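Local atomic coordinates of agmatine N-acetyltransferase (PDB entry 7CIW), a protein that transfers the acetyl group of acetyl-CoA to agmatine, as an arylalkylamine-type member of the GCN5-related N-acetyltransferase family. Residues Leu26-Tyr31 / Asp49-Leu53; Glu34-Ala38 / Ile103-Leu107; Asp165-Tyr170 / Pro205-Val209. The protein carries 1 engineered substitution. All blocks are in the same frame, centred on the assembly; numbering follows the deposited sequence.

How the contacts relate
All three contacts are largely buried, and all touch the acetyl-agmatine product. Contact 1 joins helices 19-30 and 47-54 and is mixed: a tyrosine-aspartate bond beside a leucine cluster, with a more open edge at Leu27 and Lys50. Contact 2 sets helix 35-38 against helix 99-114. Its interface is apolar, and the polar bonds between its own residues join the Glu34 cap to the first turn of the short helix. Contact 3 lies where strand 161-166 gives way to helix 169-177, beside strand 208-215, and combines a ring-to-backbone bond with a bridging water. Coenzyme A lies against contacts 1 and 3 and also touches Pro35 of contact 2. Contact 2 meets contact 3 through Glu34 and Thr167.

Contact 1 of 3, residues Leu26-Tyr31 / Asp49-Leu53; sequences LLAHYY and DKEFL. With G0R (N-(4-carbamimidamidobutyl)ethanamide), chain C; COA (coenzyme A), chain B.
Tyr31 reaches Asp49 with its hydroxyl: OH donates to OD1 at 2.9 Å. The approach is from above the carboxylate, 58° out of its plane. Leu53 CD1 packs close to the same hydroxyl, 3.2 Å from Tyr31 OH. This methyl also meets Leu26 CD1 at 3.9 Å and lies beside Tyr30 CE2, so one branch of Leu53 fills the space between three side chains. Asp49 has CG anti to its backbone N (chi1 -175°), which turns the carboxylate to the product. OD1 accepts from N11 of acetyl-agmatine and OD2 from N12, the latter at 3.1 Å. In this GNAT fold Asp49 of helix 47-54 and Tyr31 thus line the guanidinium end of the acceptor pocket, with Trp100 and Ile103 of helix 99-114 also against Asp49. Tyr30 serves the other end of the product. Its OH donates to the acetyl oxygen O3 at 2.7 Å, and O3 lies in the ring plane at the edge. A wider pi-type turn spans residues 26-30, and Leu26 O accepts from both Tyr30 N and Tyr31 N. The outer side is looser and partly exposed: Leu27 CD2 and Lys50 CD are 4.1 Å apart, and the two side chains cross at about a right angle.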
loop_
_atom_site.group_PDB
_atom_site.type_symbol
_atom_site.label_atom_id
_atom_site.label_comp_id
_atom_site.label_asym_id
_atom_site.label_seq_id
_atom_site.Cartn_x
_atom_site.Cartn_y
_atom_site.Cartn_z
ATOM N N LEU A 26 -5.301 8.660 7.201
ATOM C CA LEU A 26 -5.523 7.283 6.764
ATOM C C LEU A 26 -6.828 6.730 7.321
ATOM O O LEU A 26 -7.566 6.037 6.615
ATOM C CB LEU A 26 -4.344 6.399 7.174
ATOM C CG LEU A 26 -3.000 6.695 6.509
ATOM C CD1 LEU A 26 -1.907 5.810 7.109
ATOM C CD2 LEU A 26 -3.085 6.485 4.998
ATOM N N LEU A 27 -7.126 7.013 8.590
ATOM C CA LEU A 27 -8.370 6.512 9.171
ATOM C C LEU A 27 -9.598 7.167 8.552
ATOM O O LEU A 27 -10.677 6.564 8.537
ATOM C CB LEU A 27 -8.364 6.720 10.687
ATOM C CG LEU A 27 -7.337 5.829 11.373
ATOM C CD1 LEU A 27 -7.066 6.277 12.799
ATOM C CD2 LEU A 27 -7.808 4.368 11.341
ATOM N N ALA A 28 -9.464 8.385 8.034
ATOM C CA ALA A 28 -10.614 9.081 7.469
ATOM C C ALA A 28 -10.885 8.707 6.015
ATOM O O ALA A 28 -12.048 8.569 5.624
ATOM C CB ALA A 28 -10.413 10.595 7.572
ATOM N N HIS A 29 -9.838 8.544 5.194
ATOM C CA HIS A 29 -10.009 8.496 3.751
ATOM C C HIS A 29 -9.276 7.356 3.060
ATOM O O HIS A 29 -9.419 7.202 1.843
ATOM C CB HIS A 29 -9.568 9.827 3.123
ATOM C CG HIS A 29 -10.396 10.991 3.564
ATOM N ND1 HIS A 29 -11.771 10.999 3.472
ATOM C CD2 HIS A 29 -10.048 12.173 4.125
ATOM C CE1 HIS A 29 -12.234 12.142 3.947
ATOM N NE2 HIS A 29 -11.209 12.872 4.349
ATOM N N TYR A 30 -8.493 6.568 3.786
ATOM C CA TYR A 30 -7.853 5.392 3.217
ATOM C C TYR A 30 -8.519 4.120 3.715
ATOM O O TYR A 30 -9.118 3.378 2.933
ATOM C CB TYR A 30 -6.359 5.375 3.566
ATOM C CG TYR A 30 -5.670 4.087 3.184
ATOM C CD1 TYR A 30 -5.389 3.796 1.848
ATOM C CD2 TYR A 30 -5.296 3.160 4.154
ATOM C CE1 TYR A 30 -4.765 2.614 1.490
ATOM C CE2 TYR A 30 -4.668 1.972 3.801
ATOM C CZ TYR A 30 -4.407 1.709 2.469
ATOM O OH TYR A 30 -3.780 0.535 2.122
ATOM N N TYR A 31 -8.448 3.877 5.017
ATOM C CA TYR A 31 -8.949 2.626 5.577
ATOM C C TYR A 31 -10.431 2.355 5.326
ATOM O O TYR A 31 -10.774 1.189 5.072
ATOM C CB TYR A 31 -8.667 2.617 7.076
ATOM C CG TYR A 31 -7.272 2.220 7.500
ATOM C CD1 TYR A 31 -6.782 0.933 7.270
ATOM C CD2 TYR A 31 -6.464 3.116 8.193
ATOM C CE1 TYR A 31 -5.517 0.557 7.710
ATOM C CE2 TYR A 31 -5.199 2.748 8.642
ATOM C CZ TYR A 31 -4.736 1.466 8.406
ATOM O OH TYR A 31 -3.494 1.097 8.856
ATOM N N ASP A 49 -2.067 -3.221 12.685
ATOM C CA ASP A 49 -2.206 -2.755 11.306
ATOM C C ASP A 49 -1.696 -1.326 11.168
ATOM O O ASP A 49 -0.797 -1.037 10.363
ATOM C CB ASP A 49 -3.684 -2.871 10.914
ATOM C CG ASP A 49 -3.974 -2.535 9.448
ATOM O OD1 ASP A 49 -3.210 -1.786 8.801
ATOM O OD2 ASP A 49 -5.027 -3.010 8.959
ATOM N N LYS A 50 -2.256 -0.419 11.973
ATOM C CA LYS A 50 -1.810 0.972 11.975
ATOM C C LYS A 50 -0.326 1.080 12.293
ATOM O O LYS A 50 0.400 1.860 11.666
ATOM C CB LYS A 50 -2.627 1.765 13.000
ATOM C CG LYS A 50 -4.133 1.704 12.738
ATOM C CD LYS A 50 -4.948 2.561 13.713
ATOM C CE LYS A 50 -5.000 1.935 15.092
ATOM N NZ LYS A 50 -5.864 2.734 16.031
ATOM N N GLU A 51 0.139 0.317 13.282
ATOM C CA GLU A 51 1.540 0.391 13.679
ATOM C C GLU A 51 2.463 -0.041 12.548
ATOM O O GLU A 51 3.540 0.543 12.362
ATOM C CB GLU A 51 1.766 -0.470 14.923
ATOM C CG GLU A 51 1.245 0.170 16.196
ATOM C CD GLU A 51 1.490 -0.686 17.423
ATOM O OE1 GLU A 51 2.492 -1.439 17.432
ATOM O OE2 GLU A 51 0.680 -0.605 18.373
ATOM N N PHE A 52 2.067 -1.054 11.777
ATOM C CA PHE A 52 2.917 -1.476 10.671
ATOM C C PHE A 52 3.058 -0.371 9.635
ATOM O O PHE A 52 4.162 -0.103 9.146
ATOM C CB PHE A 52 2.384 -2.729 9.998
ATOM C CG PHE A 52 3.061 -2.993 8.687
ATOM C CD1 PHE A 52 4.419 -3.284 8.659
ATOM C CD2 PHE A 52 2.387 -2.852 7.491
ATOM C CE1 PHE A 52 5.080 -3.495 7.464
ATOM C CE2 PHE A 52 3.050 -3.061 6.282
ATOM C CZ PHE A 52 4.401 -3.381 6.280
ATOM N N LEU A 53 1.944 0.261 9.258
ATOM C CA LEU A 53 2.049 1.366 8.310
ATOM C C LEU A 53 3.010 2.421 8.832
ATOM O O LEU A 53 3.913 2.869 8.114
ATOM C CB LEU A 53 0.668 1.970 8.034
ATOM C CG LEU A 53 -0.231 1.132 7.121
ATOM C CD1 LEU A 53 -1.406 1.961 6.617
ATOM C CD2 LEU A 53 0.568 0.559 5.952
HETATM C C10 G0R C . -3.625 -2.604 5.462
HETATM N N12 G0R C . -5.022 -2.709 5.866
HETATM C C1 G0R C . -1.283 0.560 -2.064
HETATM C C2 G0R C . -2.330 -0.051 -1.136
HETATM C C5 G0R C . -3.415 -2.120 -0.167
HETATM C C6 G0R C . -2.755 -2.659 1.105
HETATM C C7 G0R C . -3.711 -3.504 1.954
HETATM C C8 G0R C . -4.271 -2.823 3.209
HETATM N N4 G0R C . -2.434 -1.493 -1.039
HETATM N N9 G0R C . -3.286 -2.661 4.254
HETATM N N11 G0R C . -2.599 -2.427 6.459
HETATM O O3 G0R C . -3.039 0.650 -0.493
HETATM N N1A COA B . -14.171 5.683 -6.417
HETATM C C2A COA B . -14.773 6.070 -7.575
HETATM N N3A COA B . -14.041 6.661 -8.578
HETATM C C4A COA B . -12.723 6.864 -8.425
HETATM C C5A COA B . -12.134 6.486 -7.280
HETATM C C6A COA B . -12.873 5.888 -6.279
HETATM N N6A COA B . -12.678 5.314 -4.885
HETATM N N7A COA B . -10.811 6.782 -7.337
HETATM C C8A COA B . -10.567 7.354 -8.524
HETATM N N9A COA B . -11.733 7.394 -9.188
HETATM C C1B COA B . -12.117 7.883 -10.378
HETATM C C2B COA B . -11.800 9.399 -10.354
HETATM O O2B COA B . -12.871 10.184 -9.697
HETATM C C3B COA B . -11.566 9.736 -11.638
HETATM O O3B COA B . -12.752 9.804 -12.476
HETATM P P3B COA B . -13.603 11.205 -12.757
HETATM O O7A COA B . -12.675 12.404 -12.714
HETATM O O8A COA B . -14.358 11.090 -14.086
HETATM O O9A COA B . -14.612 11.292 -11.620
HETATM C C4B COA B . -10.785 8.434 -12.241
HETATM O O4B COA B . -11.164 7.387 -11.520
HETATM C C5B COA B . -9.287 8.622 -12.238
HETATM O O5B COA B . -8.929 9.207 -10.992
HETATM P P1A COA B . -7.360 9.099 -10.412
HETATM O O1A COA B . -6.518 8.044 -11.136
HETATM O O2A COA B . -6.728 10.482 -10.430
HETATM O O3A COA B . -7.553 8.572 -8.871
HETATM P P2A COA B . -6.885 9.212 -7.514
HETATM O O4A COA B . -7.473 10.562 -7.232
HETATM O O5A COA B . -5.379 9.220 -7.645
HETATM O O6A COA B . -7.409 8.126 -6.393
HETATM C CBP COA B . -7.056 6.206 -5.148
HETATM C CCP COA B . -7.045 6.793 -6.536
HETATM C CDP COA B . -5.848 6.825 -4.364
HETATM C CEP COA B . -6.901 4.680 -5.221
HETATM C CAP COA B . -8.402 6.534 -4.506
HETATM O OAP COA B . -9.408 5.826 -5.187
HETATM C C9P COA B . -8.494 6.159 -3.013
HETATM O O9P COA B . -7.992 6.813 -2.151
HETATM N N8P COA B . -9.260 4.982 -2.657
HETATM C C7P COA B . -9.458 4.579 -1.252
HETATM C C6P COA B . -8.213 3.848 -0.588
HETATM C C5P COA B . -7.782 2.772 -1.553
HETATM O O5P COA B . -8.543 1.932 -1.959
HETATM N N4P COA B . -6.349 2.816 -1.964
HETATM C C3P COA B . -5.745 1.904 -2.923
HETATM C C2P COA B . -5.667 0.463 -2.419
HETATM S S1P COA B . -4.668 -0.306 -3.731
#

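Contact 2 of 3, residues Glu34-Ala38 / Ile103-Leu107; sequences EPLTA and ILHLL. With G0R (N-(4-carbamimidamidobutyl)ethanamide), chain C.
Leu36 and Thr37, on short helix 35-38, pack against Ile103, Leu106 and Leu107 of helix 99-114, where the two helices wall the agmatine pocket of the GNAT fold. Glu34 comes first and is the N-cap. Its chain bends at chi2 (-81°) and folds back over the first turn. OE1 accepts from Thr37 N at 2.8 Å and, nearly in line with its C-O bond, from Thr37 OG1 at 2.6 Å. OE2 accepts from Leu36 N at 2.9 Å and is also bonded to the hydroxyl of Thr167. With an alanine here, two amides and two threonine hydroxyls would probably lose this acceptor, and the start of the helix would be less firmly held. Pro35 follows and packs on Thr167 and His206. Leu36 buries the largest share of the interface. Its CD1 lies 3.7 Å from Leu106 CD2, with Ile103 CG2 and Leu107 CD2 slightly farther off. The same methyl touches the product chain at C7, so the leucine packs against helix 99-114 and also walls the pocket. Thr37 has OG1 beside its backbone N, and the hydroxyl takes a weak bond from guanidinium N12 at 3.2 Å. On the other helix, Ile103 CD1 touches that same N12 at 3.7 Å.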
loop_
_atom_site.group_PDB
_atom_site.type_symbol
_atom_site.label_atom_id
_atom_site.label_comp_id
_atom_site.label_asym_id
_atom_site.label_seq_id
_atom_site.Cartn_x
_atom_site.Cartn_y
_atom_site.Cartn_z
ATOM N N GLU A 34 -10.450 1.183 1.531
ATOM C CA GLU A 34 -9.484 0.206 1.049
ATOM C C GLU A 34 -10.115 -1.186 1.074
ATOM O O GLU A 34 -10.664 -1.593 2.110
ATOM C CB GLU A 34 -8.221 0.250 1.900
ATOM C CG GLU A 34 -7.064 -0.526 1.296
ATOM C CD GLU A 34 -7.184 -1.998 1.579
ATOM O OE1 GLU A 34 -7.435 -2.346 2.749
ATOM O OE2 GLU A 34 -7.055 -2.808 0.632
ATOM N N PRO A 35 -10.087 -1.928 -0.036
ATOM C CA PRO A 35 -10.886 -3.169 -0.102
ATOM C C PRO A 35 -10.581 -4.219 0.965
ATOM O O PRO A 35 -11.530 -4.831 1.463
ATOM C CB PRO A 35 -10.593 -3.680 -1.520
ATOM C CG PRO A 35 -10.422 -2.415 -2.313
ATOM C CD PRO A 35 -9.662 -1.481 -1.380
ATOM N N LEU A 36 -9.318 -4.482 1.332
ATOM C CA LEU A 36 -9.099 -5.488 2.386
ATOM C C LEU A 36 -9.660 -5.020 3.721
ATOM O O LEU A 36 -10.243 -5.815 4.468
ATOM C CB LEU A 36 -7.623 -5.817 2.553
ATOM C CG LEU A 36 -6.858 -6.233 1.307
ATOM C CD1 LEU A 36 -5.480 -6.776 1.720
ATOM C CD2 LEU A 36 -7.661 -7.267 0.528
ATOM N N THR A 37 -9.469 -3.742 4.045
ATOM C CA THR A 37 -9.994 -3.193 5.287
ATOM C C THR A 37 -11.517 -3.151 5.272
ATOM O O THR A 37 -12.161 -3.473 6.277
ATOM C CB THR A 37 -9.408 -1.800 5.516
ATOM O OG1 THR A 37 -8.015 -1.820 5.188
ATOM C CG2 THR A 37 -9.564 -1.368 6.975
ATOM N N ALA A 38 -12.112 -2.758 4.143
ATOM C CA ALA A 38 -13.565 -2.709 4.048
ATOM C C ALA A 38 -14.172 -4.100 3.982
ATOM O O ALA A 38 -15.353 -4.267 4.307
ATOM C CB ALA A 38 -13.992 -1.903 2.822
ATOM N N ILE A 103 -6.043 -9.857 7.014
ATOM C CA ILE A 103 -5.433 -9.022 5.985
ATOM C C ILE A 103 -4.019 -9.512 5.682
ATOM O O ILE A 103 -3.626 -9.663 4.517
ATOM C CB ILE A 103 -5.458 -7.546 6.432
ATOM C CG1 ILE A 103 -6.912 -7.061 6.557
ATOM C CG2 ILE A 103 -4.621 -6.662 5.502
ATOM C CD1 ILE A 103 -7.071 -5.622 7.036
ATOM N N LEU A 104 -3.241 -9.805 6.726
ATOM C CA LEU A 104 -1.884 -10.298 6.519
ATOM C C LEU A 104 -1.865 -11.647 5.812
ATOM O O LEU A 104 -0.955 -11.915 5.022
ATOM C CB LEU A 104 -1.149 -10.414 7.848
ATOM C CG LEU A 104 -0.412 -9.155 8.296
ATOM C CD1 LEU A 104 0.132 -9.371 9.695
ATOM C CD2 LEU A 104 0.701 -8.789 7.324
ATOM N N HIS A 105 -2.846 -12.513 6.074
ATOM C CA HIS A 105 -2.811 -13.804 5.388
ATOM C C HIS A 105 -3.018 -13.638 3.884
ATOM O O HIS A 105 -2.365 -14.326 3.087
ATOM C CB HIS A 105 -3.833 -14.761 5.996
ATOM C CG HIS A 105 -3.277 -15.583 7.118
ATOM N ND1 HIS A 105 -3.374 -15.207 8.441
ATOM C CD2 HIS A 105 -2.591 -16.752 7.111
ATOM C CE1 HIS A 105 -2.792 -16.119 9.200
ATOM N NE2 HIS A 105 -2.306 -17.065 8.418
ATOM N N LEU A 106 -3.867 -12.692 3.467
ATOM C CA LEU A 106 -3.978 -12.414 2.037
ATOM C C LEU A 106 -2.694 -11.782 1.504
ATOM O O LEU A 106 -2.150 -12.222 0.484
ATOM C CB LEU A 106 -5.179 -11.511 1.747
ATOM C CG LEU A 106 -5.327 -11.251 0.243
ATOM C CD1 LEU A 106 -6.745 -11.494 -0.224
ATOM C CD2 LEU A 106 -4.827 -9.862 -0.195
ATOM N N LEU A 107 -2.186 -10.757 2.188
ATOM C CA LEU A 107 -0.983 -10.086 1.700
ATOM C C LEU A 107 0.203 -11.041 1.639
ATOM O O LEU A 107 1.058 -10.940 0.745
ATOM C CB LEU A 107 -0.669 -8.886 2.592
ATOM C CG LEU A 107 -1.656 -7.724 2.462
ATOM C CD1 LEU A 107 -1.322 -6.617 3.463
ATOM C CD2 LEU A 107 -1.670 -7.178 1.043
HETATM C C10 G0R C . -3.625 -2.604 5.462
HETATM N N12 G0R C . -5.022 -2.709 5.866
HETATM C C1 G0R C . -1.283 0.560 -2.064
HETATM C C2 G0R C . -2.330 -0.051 -1.136
HETATM C C5 G0R C . -3.415 -2.120 -0.167
HETATM C C6 G0R C . -2.755 -2.659 1.105
HETATM C C7 G0R C . -3.711 -3.504 1.954
HETATM C C8 G0R C . -4.271 -2.823 3.209
HETATM N N4 G0R C . -2.434 -1.493 -1.039
HETATM N N9 G0R C . -3.286 -2.661 4.254
HETATM N N11 G0R C . -2.599 -2.427 6.459
HETATM O O3 G0R C . -3.039 0.650 -0.493
#

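Contact 3 of 3, residues Asp165-Tyr170 / Pro205-Val209; sequences DCTSVY and PHESV. With COA (coenzyme A), chain B; G0R (N-(4-carbamimidamidobutyl)ethanamide), chain C.
Val169 N donates to His206 ND1 across the contact, at 3.1 Å and 160°. The donor is a backbone N-H, so ND1 is the acceptor; the bond lies near the imidazole plane. It sits at the start of helix 169-177, just after strand 161-166 ends beside its antiparallel neighbour 208-215 in the GNAT sheet. Cys166 centres an inverse gamma turn at this exit. Ser168 is the N-cap, and its OG accepts a weak bond from Tyr170 N. His206 has CG beside its own backbone N, which turns the ring to the helix start. Its CE1 comes within 3.3 Å of Ser168 OG. One face of the imidazole is covered by the ring of Pro205, which follows a cis peptide bond. Val169 CG2 meets Pro205 CG at 3.8 Å and sits over one face of the Tyr170 ring. The opposite face of Tyr170 takes the adenine of coenzyme A, whose N1A is 3.4 Å from Tyr170 CE2. The phenol is thus held between nucleotide and valine. The ring planes of Tyr170 and His206 are 84° apart. Thr167 divides its branches. OG1 (chi1 58°) bonds to Glu34 and lies near the thiol end of the cofactor. CG2 turns the other way to Val209 CG2, 3.8 Å off. Asp165 CB touches the same Val209 methyl, while its OD1 is bonded to Thr211. Asp165 O accepts a weak bond from the product amide N4. Between the end of strand 161-166 and the start of strand 208-215, one water donates to Cys166 O at 2.8 Å and to Ser208 O at 3.0 Å.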
loop_
_atom_site.group_PDB
_atom_site.type_symbol
_atom_site.label_atom_id
_atom_site.label_comp_id
_atom_site.label_asym_id
_atom_site.label_seq_id
_atom_site.Cartn_x
_atom_site.Cartn_y
_atom_site.Cartn_z
ATOM N N ASP A 165 0.530 -3.806 -4.322
ATOM C CA ASP A 165 -0.632 -4.697 -4.399
ATOM C C ASP A 165 -1.882 -3.845 -4.558
ATOM O O ASP A 165 -2.409 -3.310 -3.582
ATOM C CB ASP A 165 -0.755 -5.571 -3.151
ATOM C CG ASP A 165 0.468 -6.433 -2.902
ATOM O OD1 ASP A 165 1.075 -6.916 -3.881
ATOM O OD2 ASP A 165 0.815 -6.637 -1.717
ATOM N N CYS A 166 -2.390 -3.750 -5.781
ATOM C CA CYS A 166 -3.599 -2.973 -6.034
ATOM C C CYS A 166 -4.814 -3.814 -5.667
ATOM O O CYS A 166 -5.357 -4.575 -6.471
ATOM C CB CYS A 166 -3.639 -2.506 -7.482
ATOM S SG CYS A 166 -2.300 -1.356 -7.898
ATOM N N THR A 167 -5.215 -3.698 -4.407
ATOM C CA THR A 167 -6.444 -4.316 -3.944
ATOM C C THR A 167 -7.671 -3.630 -4.535
ATOM O O THR A 167 -8.749 -4.230 -4.572
ATOM C CB THR A 167 -6.476 -4.269 -2.417
ATOM O OG1 THR A 167 -6.388 -2.906 -1.994
ATOM C CG2 THR A 167 -5.284 -5.030 -1.844
ATOM N N SER A 168 -7.511 -2.400 -5.014
ATOM C CA SER A 168 -8.572 -1.585 -5.586
ATOM C C SER A 168 -8.343 -1.431 -7.085
ATOM O O SER A 168 -7.214 -1.180 -7.518
ATOM C CB SER A 168 -8.582 -0.205 -4.919
ATOM O OG SER A 168 -9.268 0.750 -5.704
ATOM N N VAL A 169 -9.413 -1.580 -7.880
ATOM C CA VAL A 169 -9.268 -1.427 -9.326
ATOM C C VAL A 169 -8.912 -0.004 -9.717
ATOM O O VAL A 169 -8.324 0.205 -10.782
ATOM C CB VAL A 169 -10.545 -1.847 -10.089
ATOM C CG1 VAL A 169 -10.945 -3.264 -9.727
ATOM C CG2 VAL A 169 -11.677 -0.865 -9.829
ATOM N N TYR A 170 -9.263 0.989 -8.898
ATOM C CA TYR A 170 -8.857 2.359 -9.213
ATOM C C TYR A 170 -7.347 2.519 -9.099
ATOM O O TYR A 170 -6.727 3.265 -9.872
ATOM C CB TYR A 170 -9.579 3.343 -8.296
ATOM C CG TYR A 170 -11.067 3.139 -8.328
ATOM C CD1 TYR A 170 -11.770 3.274 -9.519
ATOM C CD2 TYR A 170 -11.770 2.794 -7.186
ATOM C CE1 TYR A 170 -13.121 3.075 -9.575
ATOM C CE2 TYR A 170 -13.140 2.593 -7.234
ATOM C CZ TYR A 170 -13.803 2.733 -8.436
ATOM O OH TYR A 170 -15.165 2.536 -8.505
ATOM N N PRO A 205 -16.497 -2.704 -7.339
ATOM C CA PRO A 205 -15.968 -3.548 -8.415
ATOM C C PRO A 205 -14.651 -4.270 -8.101
ATOM O O PRO A 205 -14.038 -4.823 -9.011
ATOM C CB PRO A 205 -15.758 -2.543 -9.545
ATOM C CG PRO A 205 -15.362 -1.273 -8.816
ATOM C CD PRO A 205 -16.082 -1.294 -7.490
ATOM N N HIS A 206 -14.225 -4.268 -6.841
ATOM C CA HIS A 206 -12.918 -4.812 -6.473
ATOM C C HIS A 206 -13.032 -6.321 -6.323
ATOM O O HIS A 206 -13.386 -6.836 -5.264
ATOM C CB HIS A 206 -12.425 -4.160 -5.193
ATOM C CG HIS A 206 -12.580 -2.676 -5.204
ATOM N ND1 HIS A 206 -11.904 -1.865 -6.093
ATOM C CD2 HIS A 206 -13.359 -1.854 -4.461
ATOM C CE1 HIS A 206 -12.248 -0.608 -5.884
ATOM N NE2 HIS A 206 -13.129 -0.574 -4.900
ATOM N N GLU A 207 -12.705 -7.035 -7.394
ATOM C CA GLU A 207 -12.828 -8.481 -7.428
ATOM C C GLU A 207 -11.527 -9.217 -7.160
ATOM O O GLU A 207 -11.568 -10.429 -6.928
ATOM C CB GLU A 207 -13.354 -8.943 -8.793
ATOM C CG GLU A 207 -14.653 -8.327 -9.220
ATOM C CD GLU A 207 -15.021 -8.748 -10.627
ATOM O OE1 GLU A 207 -15.090 -9.970 -10.878
ATOM O OE2 GLU A 207 -15.231 -7.858 -11.482
ATOM N N SER A 208 -10.383 -8.537 -7.199
ATOM C CA SER A 208 -9.098 -9.217 -7.092
ATOM C C SER A 208 -8.055 -8.251 -6.556
ATOM O O SER A 208 -8.231 -7.030 -6.614
ATOM C CB SER A 208 -8.637 -9.738 -8.449
ATOM O OG SER A 208 -8.462 -8.638 -9.331
ATOM N N VAL A 209 -6.960 -8.804 -6.039
ATOM C CA VAL A 209 -5.762 -8.020 -5.769
ATOM C C VAL A 209 -4.810 -8.240 -6.938
ATOM O O VAL A 209 -4.469 -9.381 -7.283
ATOM C CB VAL A 209 -5.120 -8.377 -4.412
ATOM C CG1 VAL A 209 -4.972 -9.882 -4.223
ATOM C CG2 VAL A 209 -3.768 -7.641 -4.217
HETATM N N1A COA B . -14.171 5.683 -6.417
HETATM C C2A COA B . -14.773 6.070 -7.575
HETATM N N3A COA B . -14.041 6.661 -8.578
HETATM C C4A COA B . -12.723 6.864 -8.425
HETATM C C5A COA B . -12.134 6.486 -7.280
HETATM C C6A COA B . -12.873 5.888 -6.279
HETATM N N6A COA B . -12.678 5.314 -4.885
HETATM N N7A COA B . -10.811 6.782 -7.337
HETATM C C8A COA B . -10.567 7.354 -8.524
HETATM N N9A COA B . -11.733 7.394 -9.188
HETATM C C1B COA B . -12.117 7.883 -10.378
HETATM C C2B COA B . -11.800 9.399 -10.354
HETATM O O2B COA B . -12.871 10.184 -9.697
HETATM C C3B COA B . -11.566 9.736 -11.638
HETATM O O3B COA B . -12.752 9.804 -12.476
HETATM P P3B COA B . -13.603 11.205 -12.757
HETATM O O7A COA B . -12.675 12.404 -12.714
HETATM O O8A COA B . -14.358 11.090 -14.086
HETATM O O9A COA B . -14.612 11.292 -11.620
HETATM C C4B COA B . -10.785 8.434 -12.241
HETATM O O4B COA B . -11.164 7.387 -11.520
HETATM C C5B COA B . -9.287 8.622 -12.238
HETATM O O5B COA B . -8.929 9.207 -10.992
HETATM P P1A COA B . -7.360 9.099 -10.412
HETATM O O1A COA B . -6.518 8.044 -11.136
HETATM O O2A COA B . -6.728 10.482 -10.430
HETATM O O3A COA B . -7.553 8.572 -8.871
HETATM P P2A COA B . -6.885 9.212 -7.514
HETATM O O4A COA B . -7.473 10.562 -7.232
HETATM O O5A COA B . -5.379 9.220 -7.645
HETATM O O6A COA B . -7.409 8.126 -6.393
HETATM C CBP COA B . -7.056 6.206 -5.148
HETATM C CCP COA B . -7.045 6.793 -6.536
HETATM C CDP COA B . -5.848 6.825 -4.364
HETATM C CEP COA B . -6.901 4.680 -5.221
HETATM C CAP COA B . -8.402 6.534 -4.506
HETATM O OAP COA B . -9.408 5.826 -5.187
HETATM C C9P COA B . -8.494 6.159 -3.013
HETATM O O9P COA B . -7.992 6.813 -2.151
HETATM N N8P COA B . -9.260 4.982 -2.657
HETATM C C7P COA B . -9.458 4.579 -1.252
HETATM C C6P COA B . -8.213 3.848 -0.588
HETATM C C5P COA B . -7.782 2.772 -1.553
HETATM O O5P COA B . -8.543 1.932 -1.959
HETATM N N4P COA B . -6.349 2.816 -1.964
HETATM C C3P COA B . -5.745 1.904 -2.923
HETATM C C2P COA B . -5.667 0.463 -2.419
HETATM S S1P COA B . -4.668 -0.306 -3.731
HETATM C C10 G0R C . -3.625 -2.604 5.462
HETATM N N12 G0R C . -5.022 -2.709 5.866
HETATM C C1 G0R C . -1.283 0.560 -2.064
HETATM C C2 G0R C . -2.330 -0.051 -1.136
HETATM C C5 G0R C . -3.415 -2.120 -0.167
HETATM C C6 G0R C . -2.755 -2.659 1.105
HETATM C C7 G0R C . -3.711 -3.504 1.954
HETATM C C8 G0R C . -4.271 -2.823 3.209
HETATM N N4 G0R C . -2.434 -1.493 -1.039
HETATM N N9 G0R C . -3.286 -2.661 4.254
HETATM N N11 G0R C . -2.599 -2.427 6.459
HETATM O O3 G0R C . -3.039 0.650 -0.493
HETATM O O HOH W 1 -7.533 -4.577 -8.217
#